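Local structure of nitroalkane oxidase (Podospora anserina, 3MKH) at residues G319-I322 / Q323-A327; A354-V357 / F358-A362. The protein oxidises nitroalkanes to aldehydes or ketones with FAD, releasing nitrite and reducing molecular oxygen to hydrogen peroxide. All coordinates share one frame; numbering follows the deposited sequence.

Interaction 1: G319-I322 / Q323-A327; sequences GVKI and QTEAA
Residues G319 to A326 form unbroken alpha-helix, in which the carbonyls of G319, V320, K321 and I322 accept in turn from the backbone N-H groups of Q323, T324, E325 and A326, the last of these bonds being nearly straight at 173°. Side chains reinforce this ladder at three points. T324 OG1 lies beside its own backbone N and opposite the carbonyl carbon (chi1 -53°), which brings the hydroxyl back to V320 O as donor at 2.8 Å. It arrives above the carbonyl plane, while T324 N, 3.0 Å from V320 O, comes from the opposite face, and two bonds therefore grip this oxygen. Q323 CG lies 3.4 Å from G319 O, and the bend at chi2 (-69°) turns the amide so that a water can join it to that oxygen, accepting from Q323 NE2 at 3.0 Å and donating to G319 O at 3.2 Å. K321 and E325 meet in a salt bridge, NZ to OE2 at 2.7 Å, made through the anti lone pair of the carboxylate. Both charges have second partners: E325 OE1 pairs with R328, and K321 NZ pairs with E350 of a neighbouring subunit, whose W422 adds a cation-pi contact. The result is a worked example of i to i+4 pairing on a buried helix, here at a subunit interface within the helical C-terminal domain of the acyl-CoA dehydrogenase fold.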
ATOM      1  N   GLY A 319       9.054  -6.959   8.143  1.00 23.51           N
ATOM      2  CA  GLY A 319       7.764  -6.758   7.508  1.00 20.40           C
ATOM      3  C   GLY A 319       7.254  -8.038   6.850  1.00 22.54           C
ATOM      4  O   GLY A 319       6.106  -8.428   7.028  1.00 23.37           O
ATOM      5  N   VAL A 320       8.118  -8.703   6.090  1.00 18.76           N
ATOM      6  CA  VAL A 320       7.757  -9.990   5.518  1.00 22.26           C
ATOM      7  C   VAL A 320       7.421 -11.022   6.602  1.00 20.02           C
ATOM      8  O   VAL A 320       6.452 -11.752   6.474  1.00 21.84           O
ATOM      9  CB  VAL A 320       8.872 -10.545   4.606  1.00 21.30           C
ATOM     10  CG1 VAL A 320       8.532 -11.972   4.183  1.00 21.58           C
ATOM     11  CG2 VAL A 320       9.071  -9.635   3.377  1.00 22.39           C
ATOM     12  N   LYS A 321       8.228 -11.091   7.663  1.00 20.78           N
ATOM     13  CA  LYS A 321       7.956 -12.044   8.753  1.00 20.84           C
ATOM     14  C   LYS A 321       6.573 -11.802   9.379  1.00 21.93           C
ATOM     15  O   LYS A 321       5.800 -12.731   9.630  1.00 23.51           O
ATOM     16  CB  LYS A 321       9.049 -11.959   9.824  1.00 21.41           C
ATOM     17  CG  LYS A 321       8.989 -13.057  10.900  1.00 22.83           C
ATOM     18  CD  LYS A 321       9.082 -14.435  10.294  1.00 23.19           C
ATOM     19  CE  LYS A 321       9.628 -15.447  11.294  1.00 26.80           C
ATOM     20  NZ  LYS A 321       8.746 -15.613  12.491  1.00 29.00           N
ATOM     21  N   ILE A 322       6.254 -10.542   9.630  1.00 20.40           N
ATOM     22  CA  ILE A 322       4.964 -10.219  10.226  1.00 21.52           C
ATOM     23  C   ILE A 322       3.809 -10.682   9.340  1.00 23.40           C
ATOM     24  O   ILE A 322       2.862 -11.329   9.803  1.00 23.33           O
ATOM     25  CB  ILE A 322       4.856  -8.713  10.500  1.00 24.38           C
ATOM     26  CG1 ILE A 322       5.767  -8.340  11.686  1.00 22.50           C
ATOM     27  CG2 ILE A 322       3.403  -8.337  10.770  1.00 24.10           C
ATOM     28  CD1 ILE A 322       6.282  -6.907  11.667  1.00 27.60           C
ATOM     29  N   GLN A 323       3.881 -10.349   8.057  1.00 21.55           N
ATOM     30  CA  GLN A 323       2.824 -10.730   7.120  1.00 22.29           C
ATOM     31  C   GLN A 323       2.657 -12.243   7.036  1.00 21.21           C
ATOM     32  O   GLN A 323       1.525 -12.750   6.918  1.00 20.53           O
ATOM     33  CB  GLN A 323       3.106 -10.133   5.738  1.00 24.04           C
ATOM     34  CG  GLN A 323       3.023  -8.587   5.707  1.00 22.22           C
ATOM     35  CD  GLN A 323       1.601  -8.086   5.907  1.00 30.82           C
ATOM     36  OE1 GLN A 323       0.651  -8.629   5.331  1.00 30.96           O
ATOM     37  NE2 GLN A 323       1.448  -7.045   6.718  1.00 30.86           N
ATOM     38  N   THR A 324       3.783 -12.959   7.104  1.00 21.52           N
ATOM     39  CA  THR A 324       3.779 -14.421   7.029  1.00 21.98           C
ATOM     40  C   THR A 324       3.074 -15.028   8.248  1.00 22.76           C
ATOM     41  O   THR A 324       2.308 -15.983   8.125  1.00 19.18           O
ATOM     42  CB  THR A 324       5.206 -15.006   6.899  1.00 21.87           C
ATOM     43  OG1 THR A 324       5.873 -14.387   5.800  1.00 23.50           O
ATOM     44  CG2 THR A 324       5.158 -16.518   6.623  1.00 21.99           C
ATOM     45  N   GLU A 325       3.348 -14.474   9.423  1.00 22.01           N
ATOM     46  CA  GLU A 325       2.698 -14.965  10.641  1.00 24.61           C
ATOM     47  C   GLU A 325       1.190 -14.702  10.595  1.00 19.98           C
ATOM     48  O   GLU A 325       0.397 -15.579  10.916  1.00 22.31           O
ATOM     49  CB  GLU A 325       3.358 -14.372  11.899  1.00 22.10           C
ATOM     50  CG  GLU A 325       4.849 -14.752  12.049  1.00 23.05           C
ATOM     51  CD  GLU A 325       5.060 -16.255  12.243  1.00 26.95           C
ATOM     52  OE1 GLU A 325       4.066 -16.999  12.300  1.00 31.88           O
ATOM     53  OE2 GLU A 325       6.221 -16.692  12.371  1.00 28.44           O
ATOM     54  N   ALA A 326       0.784 -13.511  10.155  1.00 21.11           N
ATOM     55  CA  ALA A 326      -0.647 -13.245   9.952  1.00 21.90           C
ATOM     56  C   ALA A 326      -1.276 -14.203   8.947  1.00 20.83           C
ATOM     57  O   ALA A 326      -2.383 -14.704   9.159  1.00 21.99           O
ATOM     58  CB  ALA A 326      -0.860 -11.813   9.486  1.00 20.32           C
ATOM     59  N   ALA A 327      -0.584 -14.425   7.829  1.00 19.27           N
ATOM     60  CA  ALA A 327      -1.073 -15.321   6.775  1.00 19.54           C
ATOM     61  C   ALA A 327      -1.324 -16.749   7.282  1.00 20.16           C
ATOM     62  O   ALA A 327      -2.376 -17.343   6.995  1.00 20.20           O
ATOM     63  CB  ALA A 327      -0.084 -15.344   5.564  1.00 19.44           C
TER
HETATM   64  O   HOH W   1       4.088  -5.945   7.522  1.00 35.83           O

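Interaction 2: A354-V357 / F358-A362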
ATOM      1  N   ALA A 354     -11.290 -15.409   2.458  1.00 19.93           N
ATOM      2  CA  ALA A 354     -10.367 -14.428   3.041  1.00 21.57           C
ATOM      3  C   ALA A 354      -8.917 -14.914   3.041  1.00 20.52           C
ATOM      4  O   ALA A 354      -7.992 -14.149   2.701  1.00 21.59           O
ATOM      5  CB  ALA A 354     -10.803 -14.055   4.466  1.00 21.02           C
ATOM      6  N   ALA A 355      -8.703 -16.172   3.433  1.00 19.31           N
ATOM      7  CA  ALA A 355      -7.341 -16.697   3.493  1.00 19.92           C
ATOM      8  C   ALA A 355      -6.752 -16.679   2.091  1.00 21.71           C
ATOM      9  O   ALA A 355      -5.614 -16.268   1.899  1.00 20.42           O
ATOM     10  CB  ALA A 355      -7.299 -18.129   4.068  1.00 20.59           C
ATOM     11  N   LYS A 356      -7.538 -17.126   1.116  1.00 19.84           N
ATOM     12  CA  LYS A 356      -7.081 -17.155  -0.277  1.00 23.42           C
ATOM     13  C   LYS A 356      -6.667 -15.750  -0.722  1.00 20.41           C
ATOM     14  O   LYS A 356      -5.571 -15.546  -1.231  1.00 20.22           O
ATOM     15  CB  LYS A 356      -8.173 -17.711  -1.197  1.00 20.05           C
ATOM     16  CG  LYS A 356      -7.688 -18.241  -2.553  1.00 22.29           C
ATOM     17  CD  LYS A 356      -7.366 -17.131  -3.566  1.00 22.39           C
ATOM     18  CE  LYS A 356      -7.367 -17.693  -5.010  1.00 23.00           C
ATOM     19  NZ  LYS A 356      -7.009 -16.645  -6.042  1.00 22.74           N
ATOM     20  N   VAL A 357      -7.546 -14.775  -0.525  1.00 21.72           N
ATOM     21  CA  VAL A 357      -7.255 -13.425  -0.981  1.00 19.86           C
ATOM     22  C   VAL A 357      -6.091 -12.796  -0.216  1.00 22.10           C
ATOM     23  O   VAL A 357      -5.204 -12.197  -0.811  1.00 20.24           O
ATOM     24  CB  VAL A 357      -8.497 -12.514  -0.893  1.00 22.84           C
ATOM     25  CG1 VAL A 357      -8.124 -11.068  -1.237  1.00 20.29           C
ATOM     26  CG2 VAL A 357      -9.589 -13.040  -1.817  1.00 20.36           C
ATOM     27  N   PHE A 358      -6.082 -12.929   1.105  1.00 22.27           N
ATOM     28  CA  PHE A 358      -5.039 -12.281   1.906  1.00 19.98           C
ATOM     29  C   PHE A 358      -3.647 -12.837   1.597  1.00 22.84           C
ATOM     30  O   PHE A 358      -2.705 -12.086   1.375  1.00 21.16           O
ATOM     31  CB  PHE A 358      -5.318 -12.441   3.413  1.00 20.97           C
ATOM     32  CG  PHE A 358      -4.241 -11.846   4.304  1.00 23.06           C
ATOM     33  CD1 PHE A 358      -3.147 -12.603   4.700  1.00 21.21           C
ATOM     34  CD2 PHE A 358      -4.312 -10.525   4.716  1.00 24.25           C
ATOM     35  CE1 PHE A 358      -2.152 -12.059   5.522  1.00 24.00           C
ATOM     36  CE2 PHE A 358      -3.331  -9.975   5.527  1.00 25.83           C
ATOM     37  CZ  PHE A 358      -2.246 -10.742   5.935  1.00 24.56           C
ATOM     38  N   CYS A 359      -3.535 -14.164   1.624  1.00 21.15           N
ATOM     39  CA  CYS A 359      -2.256 -14.843   1.537  1.00 21.58           C
ATOM     40  C   CYS A 359      -1.687 -14.795   0.118  1.00 20.97           C
ATOM     41  O   CYS A 359      -0.477 -14.665  -0.053  1.00 20.44           O
ATOM     42  CB  CYS A 359      -2.377 -16.301   2.007  1.00 21.23           C
ATOM     43  SG  CYS A 359      -2.872 -16.488   3.770  1.00 23.30           S
ATOM     44  N   SER A 360      -2.548 -14.902  -0.892  1.00 19.83           N
ATOM     45  CA  SER A 360      -2.059 -14.860  -2.274  1.00 20.50           C
ATOM     46  C   SER A 360      -1.410 -13.507  -2.531  1.00 22.55           C
ATOM     47  O   SER A 360      -0.331 -13.429  -3.105  1.00 19.66           O
ATOM     48  CB  SER A 360      -3.181 -15.128  -3.290  1.00 20.42           C
ATOM     49  OG  SER A 360      -4.182 -14.126  -3.207  1.00 19.38           O
ATOM     50  N   GLU A 361      -2.050 -12.438  -2.075  1.00 21.94           N
ATOM     51  CA  GLU A 361      -1.546 -11.100  -2.356  1.00 23.76           C
ATOM     52  C   GLU A 361      -0.355 -10.765  -1.462  1.00 23.87           C
ATOM     53  O   GLU A 361       0.605 -10.113  -1.900  1.00 20.22           O
ATOM     54  CB  GLU A 361      -2.681 -10.063  -2.259  1.00 21.95           C
ATOM     55  CG  GLU A 361      -3.646 -10.223  -3.433  1.00 26.32           C
ATOM     56  CD  GLU A 361      -4.859  -9.302  -3.389  1.00 28.99           C
ATOM     57  OE1 GLU A 361      -4.870  -8.336  -2.592  1.00 32.31           O
ATOM     58  OE2 GLU A 361      -5.796  -9.549  -4.178  1.00 29.33           O
ATOM     59  N   ALA A 362      -0.396 -11.251  -0.226  1.00 21.32           N
ATOM     60  CA  ALA A 362       0.740 -11.093   0.674  1.00 22.41           C
ATOM     61  C   ALA A 362       1.999 -11.820   0.184  1.00 21.50           C
ATOM     62  O   ALA A 362       3.109 -11.351   0.414  1.00 20.92           O
ATOM     63  CB  ALA A 362       0.380 -11.531   2.086  1.00 20.91           C
TER
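The ring of F358, whose CB lies 3.3 Å from A354 O, packs on Q323 and L330 of helix 311-340 and on Q323 of a neighbouring subunit. The flat carbonyl group of K356 receives S360 from both faces, S360 N approaching from one at 3.1 Å and S360 OG from the other at 2.8 Å. The E361 side chain, extended beyond CG, runs alongside V357, with its carboxylate OE2 4.0 Å from V357 CG1. The backbone bond beneath, from E361 N to V357 O, is weak at 3.4 Å. R407 holds E361 OE2 in a salt bridge, and N402 OD1 lies near the S360 hydroxyl in a weak hydrogen bond. The OG bond to K356 O depends on the serine torsion: at chi1 62° the hydroxyl sits between the backbone N and the carbonyl carbon, turned back over the previous turn. Without the hydroxyl, as with an alanine here, K356 O would probably keep the S360 N-H but lose its second grip, along with the weak link to N402. Serine folding back onto the i-4 carbonyl is a familiar helix motif, here on the helix that carries K356 to within about 6 Å of the FAD, side chain to cofactor, its NZ bonded to the carbonyl oxygens of L395, F398 and G400 beside D399, the probable proton acceptor.

How the interactions relate
From the N terminus, interaction 1 comes first, on helix 311-340, and is complete before interaction 2 begins on helix 345-374. Each spans about two and a half turns of its own helix, so neither closes a loop, and they neither nest nor cross. The two helices run antiparallel through the helical bundle of the C-terminal domain, with V320 near A366 and A327 near C359. Where they pack, A327 O lies 3.4 Å from C359 SG, and Q323 OE1 is 3.6 Å from F358 CZ. Both regions also meet across the tetramer: I322 of one subunit packs on A354 and V357 of another. Interaction 2 also joins helices 394-397 and 402-415, while the K356 side chain comes close to D399 and the flavin.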